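Local coordinates for protein putative isochorismatase (Burkholderia xenovorans, PDB 3OQP) that is a putative isochorismatase-family hydrolase, probably cleaving its substrate with a cysteine nucleophile, though its natural substrate is not established, at residues I37-D42 / E181-V186; I10-Q15 / V87-P92; P50-Q55 / T98-W103. All coordinates share one frame; numbering follows the deposited sequence.

In the fold
Contacts 2 and 3 are built on strands of the central parallel sheet of an isochorismatase-like alpha/beta fold, and contact 1 lies among the helices on one of its faces. Contact 2, at the C-terminal ends of strands 7-12 and 85-89, forms part of the probable active site, beside the oxidised cysteine at position 122. Strand 51-56, between those two, gives one side of contact 3 and helix 100-105 the other; the centres are about 9 Å apart. Probable backbone hydrogen bonds join the two contacts, Val-11 N to Val-52 O (2.8 Å) and Val-87 N to Ile-53 O (2.9 Å). Contact 1, centred about 19 Å from contact 2 and about 18 Å from contact 3, packs Met-41 CE on Ile-53 CD1 (3.9 Å).

Contact 1. Residues I37-D42 / E181-V186; sequences IARAMD and EWIAAV
Two helices covering one face of the central parallel sheet of this alpha/beta fold, 30-47 and 179-188, run in broadly the same sense and touch where Ala-40 meets Trp-182 and Arg-39 meets Ile-183. Ala-40 CA and Ile-183 CA, the nearest such pair, are 7.1 Å apart, and the Ala-40 side chain at this approach is only a methyl. The indole of Trp-182 reaches across with CG anti to the backbone N (chi1 -176°), which carries the six-membered ring to the neighbouring helix. Its CZ3 corner arrives edge-on at the Ala-40 backbone, 3.7 Å from Ala-40 O, an oxygen lying near the ring plane, and the same CZ3 packs on Ala-40 CB at 4.2 Å. No hydrogen bond crosses between 37-42 and 181-186, which meet by van der Waals packing. One face of the indole is covered from its own helix by Val-186 CG2, offset toward the rim. At the pyrrole end, NE1 points at Thr-113 OG1 and Glu-138 OE1 of the sheet, with a weak hydrogen bond to each. Toward the outer side of the helix pair, the Arg-39 and Ile-183 side chains cross at about a right angle. The arginine chain bends at chi3 (-61°). Its NH1 forms a salt bridge with Asp-180, a polar link between the same two helices, and NH2 bonds to Asn-36 of its own helix. Ile-183 meets the guanidinium only through the end of its longer branch, CD1 coming obliquely to within 4.0 Å of Arg-39 NH1.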
# COMPACT_ATOMS: atom_id res chain seq x y z
N ILE A 37 -19.25 -3.41 -10.01
CA ILE A 37 -19.21 -4.41 -8.90
C ILE A 37 -20.32 -5.42 -9.16
O ILE A 37 -20.10 -6.64 -9.07
CB ILE A 37 -19.34 -3.76 -7.47
CG1 ILE A 37 -18.03 -3.02 -7.11
CG2 ILE A 37 -19.60 -4.79 -6.37
CD1 ILE A 37 -18.15 -1.93 -6.07
N ALA A 38 -21.53 -4.93 -9.42
CA ALA A 38 -22.67 -5.82 -9.64
C ALA A 38 -22.42 -6.72 -10.86
O ALA A 38 -22.75 -7.87 -10.86
CB ALA A 38 -23.96 -5.01 -9.83
N ARG A 39 -21.91 -6.15 -11.96
CA ARG A 39 -21.61 -6.95 -13.17
C ARG A 39 -20.57 -8.00 -12.84
O ARG A 39 -20.73 -9.14 -13.23
CB ARG A 39 -21.12 -6.10 -14.33
CG ARG A 39 -22.14 -5.20 -14.96
CD ARG A 39 -21.72 -4.74 -16.36
NE ARG A 39 -20.53 -4.01 -16.32
CZ ARG A 39 -19.46 -4.22 -17.10
NH1 ARG A 39 -19.36 -5.19 -17.99
NH2 ARG A 39 -18.48 -3.40 -16.95
N ALA A 40 -19.54 -7.62 -12.10
CA ALA A 40 -18.50 -8.58 -11.75
C ALA A 40 -19.05 -9.74 -10.89
O ALA A 40 -18.75 -10.89 -11.17
CB ALA A 40 -17.35 -7.89 -11.00
N MSE A 41 -19.93 -9.40 -9.95
CA MSE A 41 -20.57 -10.42 -9.11
C MSE A 41 -21.47 -11.33 -9.95
O MSE A 41 -21.43 -12.54 -9.80
CB MSE A 41 -21.42 -9.77 -8.01
CG MSE A 41 -20.53 -9.06 -6.93
SE MSE A 41 -21.52 -8.22 -5.63
CE MSE A 41 -22.15 -9.64 -4.81
N ASP A 42 -22.24 -10.76 -10.88
CA ASP A 42 -23.13 -11.57 -11.71
C ASP A 42 -22.35 -12.45 -12.64
O ASP A 42 -22.71 -13.60 -12.89
CB ASP A 42 -24.08 -10.66 -12.48
CG ASP A 42 -25.10 -10.00 -11.61
OD1 ASP A 42 -25.33 -10.44 -10.45
OD2 ASP A 42 -25.72 -8.97 -12.03
N GLU A 181 -12.73 -6.39 -19.25
CA GLU A 181 -11.51 -7.15 -19.48
C GLU A 181 -11.42 -8.41 -18.62
O GLU A 181 -11.06 -9.48 -19.10
CB GLU A 181 -10.30 -6.23 -19.24
CG GLU A 181 -10.13 -5.21 -20.34
CD GLU A 181 -9.04 -4.16 -20.16
OE1 GLU A 181 -8.59 -3.75 -19.06
OE2 GLU A 181 -8.65 -3.68 -21.25
N TRP A 182 -11.82 -8.29 -17.37
CA TRP A 182 -11.84 -9.40 -16.41
C TRP A 182 -12.87 -10.44 -16.81
O TRP A 182 -12.56 -11.65 -16.85
CB TRP A 182 -12.12 -8.91 -14.99
CG TRP A 182 -12.05 -10.00 -14.02
CD1 TRP A 182 -10.92 -10.59 -13.58
CD2 TRP A 182 -13.16 -10.64 -13.36
NE1 TRP A 182 -11.25 -11.57 -12.66
CE2 TRP A 182 -12.62 -11.61 -12.51
CE3 TRP A 182 -14.56 -10.48 -13.41
CZ2 TRP A 182 -13.43 -12.39 -11.68
CZ3 TRP A 182 -15.34 -11.26 -12.59
CH2 TRP A 182 -14.79 -12.23 -11.78
N ILE A 183 -14.08 -10.00 -17.10
CA ILE A 183 -15.14 -10.92 -17.52
C ILE A 183 -14.70 -11.75 -18.73
O ILE A 183 -14.92 -12.98 -18.77
CB ILE A 183 -16.44 -10.20 -17.74
CG1 ILE A 183 -16.98 -9.67 -16.43
CG2 ILE A 183 -17.45 -11.13 -18.39
CD1 ILE A 183 -18.17 -8.70 -16.60
N ALA A 184 -14.11 -11.09 -19.72
CA ALA A 184 -13.58 -11.79 -20.89
C ALA A 184 -12.48 -12.80 -20.58
O ALA A 184 -12.44 -13.90 -21.16
CB ALA A 184 -13.16 -10.79 -21.96
N ALA A 185 -11.57 -12.41 -19.69
CA ALA A 185 -10.49 -13.29 -19.27
C ALA A 185 -11.02 -14.52 -18.49
O ALA A 185 -10.53 -15.64 -18.66
CB ALA A 185 -9.46 -12.56 -18.47
N VAL A 186 -12.06 -14.33 -17.70
CA VAL A 186 -12.75 -15.47 -17.05
C VAL A 186 -13.35 -16.41 -18.11
O VAL A 186 -13.18 -17.61 -18.04
CB VAL A 186 -13.85 -14.98 -16.03
CG1 VAL A 186 -14.73 -16.14 -15.55
CG2 VAL A 186 -13.19 -14.29 -14.80

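Contact 2. Residues I10-Q15 / V87-P92; sequences IVIDVQ and VEKSLP
Lys-89 brings its last methylene against the carboxylate of Asp-13: Lys-89 CE is 3.2 Å from Asp-13 OD2 and 3.4 Å from Asp-13 OD1, touching both oxygens. The two side chains arrive from opposite directions, and the lysine chain, extended as far as CE, bends at its end (chi4 68°) to turn the amino group onto one oxygen. Lys-89 NZ forms a salt bridge with Asp-13 OD2 at 2.9 Å; Asp-13 OD2 accepts through its syn lone pair, on the side of the other oxygen. Ile-12 CG2 also approaches Lys-89 CE, at 4.3 Å, and gives the aliphatic part of the chain an apolar neighbour. The same nitrogen is gripped by backbone carbonyls of the loop after its own strand. It bonds to Leu-91 O at 2.9 Å, with a C=O...N angle of 139°, and to Pro-92 O at 3.1 Å, where the angle closes to 111° and the donor stands well above the carbonyl plane. Asn-56 OD1 and the sulfinate OD1 of the modified cysteine at position 122 also accept, giving more acceptors than an ammonium group has hydrogens, so some must be shared. An aspartate, a lysine and a cysteine gathered like this match the catalytic triad of the isochorismatase and nicotinamidase family, and a bound tetraethylene glycol about 3 Å from the Lys-89 side chain is consistent with a pocket here. In the fold, Asp-13 directly follows strand 7-12 and Lys-89 ends strand 85-89, with strand 51-56 between them; helix 30-47 packs on Val-11 and Val-14, while His-132 of the second subunit lies against Leu-91 and Pro-92.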
# COMPACT_ATOMS: atom_id res chain seq x y z
N ILE A 10 -13.31 -10.92 -4.58
CA ILE A 10 -13.58 -10.38 -3.23
C ILE A 10 -14.14 -8.97 -3.39
O ILE A 10 -13.63 -8.19 -4.23
CB ILE A 10 -12.30 -10.42 -2.39
CG1 ILE A 10 -12.62 -10.14 -0.92
CG2 ILE A 10 -11.20 -9.50 -2.91
CD1 ILE A 10 -11.48 -10.51 0.03
N VAL A 11 -15.24 -8.71 -2.73
CA VAL A 11 -16.00 -7.49 -2.83
C VAL A 11 -15.85 -6.78 -1.52
O VAL A 11 -16.48 -7.19 -0.50
CB VAL A 11 -17.49 -7.83 -3.12
CG1 VAL A 11 -18.27 -6.56 -3.31
CG2 VAL A 11 -17.55 -8.67 -4.42
N ILE A 12 -14.97 -5.79 -1.40
CA ILE A 12 -14.50 -5.24 -0.13
C ILE A 12 -15.31 -4.02 0.26
O ILE A 12 -15.33 -2.98 -0.44
CB ILE A 12 -13.00 -4.87 -0.20
CG1 ILE A 12 -12.18 -6.14 -0.51
CG2 ILE A 12 -12.57 -4.27 1.12
CD1 ILE A 12 -10.68 -5.93 -0.61
N ASP A 13 -15.98 -4.14 1.39
CA ASP A 13 -16.60 -3.01 2.10
C ASP A 13 -17.52 -2.16 1.22
O ASP A 13 -17.50 -0.92 1.30
CB ASP A 13 -15.57 -2.14 2.78
CG ASP A 13 -14.72 -2.90 3.80
OD1 ASP A 13 -14.95 -4.09 4.07
OD2 ASP A 13 -13.76 -2.26 4.36
N VAL A 14 -18.40 -2.81 0.46
CA VAL A 14 -19.37 -2.13 -0.35
C VAL A 14 -20.59 -1.83 0.49
O VAL A 14 -21.61 -2.52 0.43
CB VAL A 14 -19.58 -2.87 -1.72
CG1 VAL A 14 -20.67 -2.12 -2.57
CG2 VAL A 14 -18.28 -3.04 -2.54
N GLN A 15 -20.40 -0.77 1.27
CA GLN A 15 -21.30 -0.35 2.33
C GLN A 15 -21.82 1.04 2.13
O GLN A 15 -21.23 1.87 1.39
CB GLN A 15 -20.50 -0.45 3.63
CG GLN A 15 -20.24 -1.90 4.08
CD GLN A 15 -19.18 -2.04 5.16
OE1 GLN A 15 -18.01 -2.32 4.88
NE2 GLN A 15 -19.59 -1.86 6.40
N VAL A 87 -16.80 -12.35 5.33
CA VAL A 87 -15.73 -12.02 6.26
C VAL A 87 -16.03 -10.63 6.84
O VAL A 87 -16.23 -9.70 6.07
CB VAL A 87 -14.36 -11.94 5.58
CG1 VAL A 87 -13.30 -11.49 6.60
CG2 VAL A 87 -13.99 -13.31 4.98
N GLU A 88 -16.16 -10.53 8.18
CA GLU A 88 -16.17 -9.21 8.81
C GLU A 88 -14.76 -8.84 9.27
O GLU A 88 -14.00 -9.67 9.71
CB GLU A 88 -17.16 -9.11 9.99
CG GLU A 88 -16.67 -9.82 11.26
CD GLU A 88 -17.51 -9.50 12.47
OE1 GLU A 88 -18.73 -9.76 12.42
OE2 GLU A 88 -16.96 -8.96 13.44
N LYS A 89 -14.43 -7.55 9.16
CA LYS A 89 -13.12 -7.03 9.58
C LYS A 89 -13.29 -5.67 10.28
O LYS A 89 -14.32 -5.01 10.13
CB LYS A 89 -12.14 -6.91 8.40
CG LYS A 89 -12.52 -5.84 7.41
CD LYS A 89 -11.56 -5.81 6.22
CE LYS A 89 -11.84 -4.66 5.31
NZ LYS A 89 -11.54 -3.34 5.90
N SER A 90 -12.25 -5.29 11.00
CA SER A 90 -12.10 -4.02 11.70
C SER A 90 -10.70 -3.41 11.49
O SER A 90 -10.26 -2.58 12.28
CB SER A 90 -12.36 -4.25 13.19
OG SER A 90 -13.71 -4.51 13.38
N LEU A 91 -9.96 -3.95 10.52
CA LEU A 91 -8.69 -3.45 10.08
C LEU A 91 -8.76 -3.30 8.56
O LEU A 91 -9.63 -3.88 7.95
CB LEU A 91 -7.55 -4.46 10.38
CG LEU A 91 -7.24 -4.69 11.85
CD1 LEU A 91 -6.30 -5.87 11.99
CD2 LEU A 91 -6.65 -3.41 12.43
N PRO A 92 -7.83 -2.54 7.95
CA PRO A 92 -7.85 -2.41 6.50
C PRO A 92 -7.79 -3.73 5.73
O PRO A 92 -8.64 -3.98 4.86
CB PRO A 92 -6.66 -1.47 6.21
CG PRO A 92 -6.56 -0.68 7.51
CD PRO A 92 -6.86 -1.63 8.60

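Contact 3. Residues P50-Q55 / T98-W103; sequences PVVIVQ and TDLAGW
The indole of Trp-103 takes Pro-50 at the edge of its six-membered ring and Val-52 at a slant, while its flat system also stacks with the imidazole of His-85 and makes a cation-pi contact with Arg-107. Pro-50 CB lies near the ring plane, 3.7 Å from Trp-103 CH2, so the proline abuts the rim of the indole. One corner along, Val-52 CG2 comes obliquely to Trp-103 CZ3, also at 3.7 Å. The tryptophan holds CG anti to its N (chi1 -172°), which carries the ring out from the helix to the strand, alongside Val-52, the two side chains pointing contrary ways. The two methyls of Val-52 are divided between two partners. With chi1 at 178°, CG2 serves the indole and CG1 turns to Leu-100, meeting Leu-100 CD1 at 4.1 Å. This is purely apolar packing, with no hydrogen bond between the two segments. An ST turn leads into the helix: Leu-100 N donates to Thr-98 OG1 at 3.1 Å, nearly straight at 161°, and Asp-99 takes the N-cap position, its OD1 bonded instead to His-85. Helix 100-105 lies over strands 51-56 and 7-12, on the connection from edge strand 85-89 to strand 111-115. It reaches strand 51-56 through Val-52 and strand 7-12 through Ile-10, which Leu-100 also touches; on the opposite face of the sheet, Val-51 and Ile-53 pack against helix 30-47.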
# COMPACT_ATOMS: atom_id res chain seq x y z
N PRO A 50 -15.87 -18.15 -7.09
CA PRO A 50 -16.41 -17.87 -5.77
C PRO A 50 -16.39 -16.37 -5.49
O PRO A 50 -15.42 -15.68 -5.84
CB PRO A 50 -15.46 -18.64 -4.83
CG PRO A 50 -14.85 -19.68 -5.64
CD PRO A 50 -14.80 -19.15 -7.02
N VAL A 51 -17.44 -15.90 -4.84
CA VAL A 51 -17.62 -14.53 -4.49
C VAL A 51 -17.56 -14.38 -2.99
O VAL A 51 -18.32 -15.05 -2.22
CB VAL A 51 -18.99 -14.03 -4.99
CG1 VAL A 51 -19.27 -12.58 -4.48
CG2 VAL A 51 -19.02 -14.09 -6.53
N VAL A 52 -16.65 -13.55 -2.48
CA VAL A 52 -16.44 -13.33 -1.03
C VAL A 52 -16.80 -11.90 -0.70
O VAL A 52 -16.27 -10.98 -1.36
CB VAL A 52 -14.94 -13.53 -0.67
CG1 VAL A 52 -14.71 -13.26 0.84
CG2 VAL A 52 -14.44 -14.90 -1.12
N ILE A 53 -17.73 -11.68 0.21
CA ILE A 53 -18.11 -10.37 0.67
C ILE A 53 -17.38 -10.05 1.97
O ILE A 53 -17.35 -10.85 2.90
CB ILE A 53 -19.64 -10.34 0.93
CG1 ILE A 53 -20.42 -10.66 -0.34
CG2 ILE A 53 -20.11 -9.01 1.56
CD1 ILE A 53 -20.10 -9.84 -1.52
N VAL A 54 -16.85 -8.83 2.06
CA VAL A 54 -16.16 -8.31 3.25
C VAL A 54 -16.98 -7.13 3.75
O VAL A 54 -17.34 -6.25 2.94
CB VAL A 54 -14.74 -7.88 2.93
CG1 VAL A 54 -14.03 -7.36 4.19
CG2 VAL A 54 -13.97 -9.04 2.23
N GLN A 55 -17.22 -7.07 5.07
CA GLN A 55 -17.92 -5.97 5.70
C GLN A 55 -17.04 -5.45 6.83
O GLN A 55 -16.62 -6.23 7.71
CB GLN A 55 -19.29 -6.45 6.19
CG GLN A 55 -20.18 -5.36 6.74
CD GLN A 55 -21.60 -5.86 7.08
OE1 GLN A 55 -21.85 -7.06 7.17
NE2 GLN A 55 -22.54 -4.93 7.13
N THR A 98 -8.44 -13.30 10.08
CA THR A 98 -9.72 -13.82 9.57
C THR A 98 -9.56 -15.22 9.02
O THR A 98 -8.44 -15.77 9.01
CB THR A 98 -10.30 -12.89 8.49
OG1 THR A 98 -9.56 -13.08 7.27
CG2 THR A 98 -10.27 -11.38 8.93
N ASP A 99 -10.64 -15.78 8.49
CA ASP A 99 -10.56 -17.08 7.87
C ASP A 99 -10.25 -17.04 6.37
O ASP A 99 -10.31 -18.08 5.72
CB ASP A 99 -11.80 -17.88 8.15
CG ASP A 99 -13.01 -17.40 7.41
OD1 ASP A 99 -12.91 -16.54 6.51
OD2 ASP A 99 -14.11 -17.97 7.70
N LEU A 100 -9.91 -15.85 5.83
CA LEU A 100 -9.88 -15.66 4.39
C LEU A 100 -8.80 -16.53 3.71
O LEU A 100 -9.11 -17.24 2.78
CB LEU A 100 -9.65 -14.17 4.03
CG LEU A 100 -9.60 -13.82 2.55
CD1 LEU A 100 -10.91 -14.29 1.85
CD2 LEU A 100 -9.37 -12.35 2.37
N ALA A 101 -7.56 -16.48 4.21
CA ALA A 101 -6.49 -17.22 3.58
C ALA A 101 -6.81 -18.71 3.52
O ALA A 101 -6.60 -19.37 2.51
CB ALA A 101 -5.16 -17.00 4.31
N GLY A 102 -7.28 -19.26 4.63
CA GLY A 102 -7.64 -20.69 4.67
C GLY A 102 -8.79 -21.04 3.73
O GLY A 102 -8.78 -22.06 3.06
N TRP A 103 -9.77 -20.15 3.65
CA TRP A 103 -10.95 -20.43 2.86
C TRP A 103 -10.56 -20.48 1.40
O TRP A 103 -11.00 -21.36 0.63
CB TRP A 103 -12.07 -19.41 3.13
CG TRP A 103 -13.38 -19.75 2.49
CD1 TRP A 103 -14.39 -20.47 3.08
CD2 TRP A 103 -13.83 -19.37 1.20
NE1 TRP A 103 -15.43 -20.60 2.20
CE2 TRP A 103 -15.12 -19.96 1.03
CE3 TRP A 103 -13.26 -18.70 0.13
CZ2 TRP A 103 -15.85 -19.83 -0.12
CZ3 TRP A 103 -14.02 -18.57 -1.04
CH2 TRP A 103 -15.29 -19.11 -1.12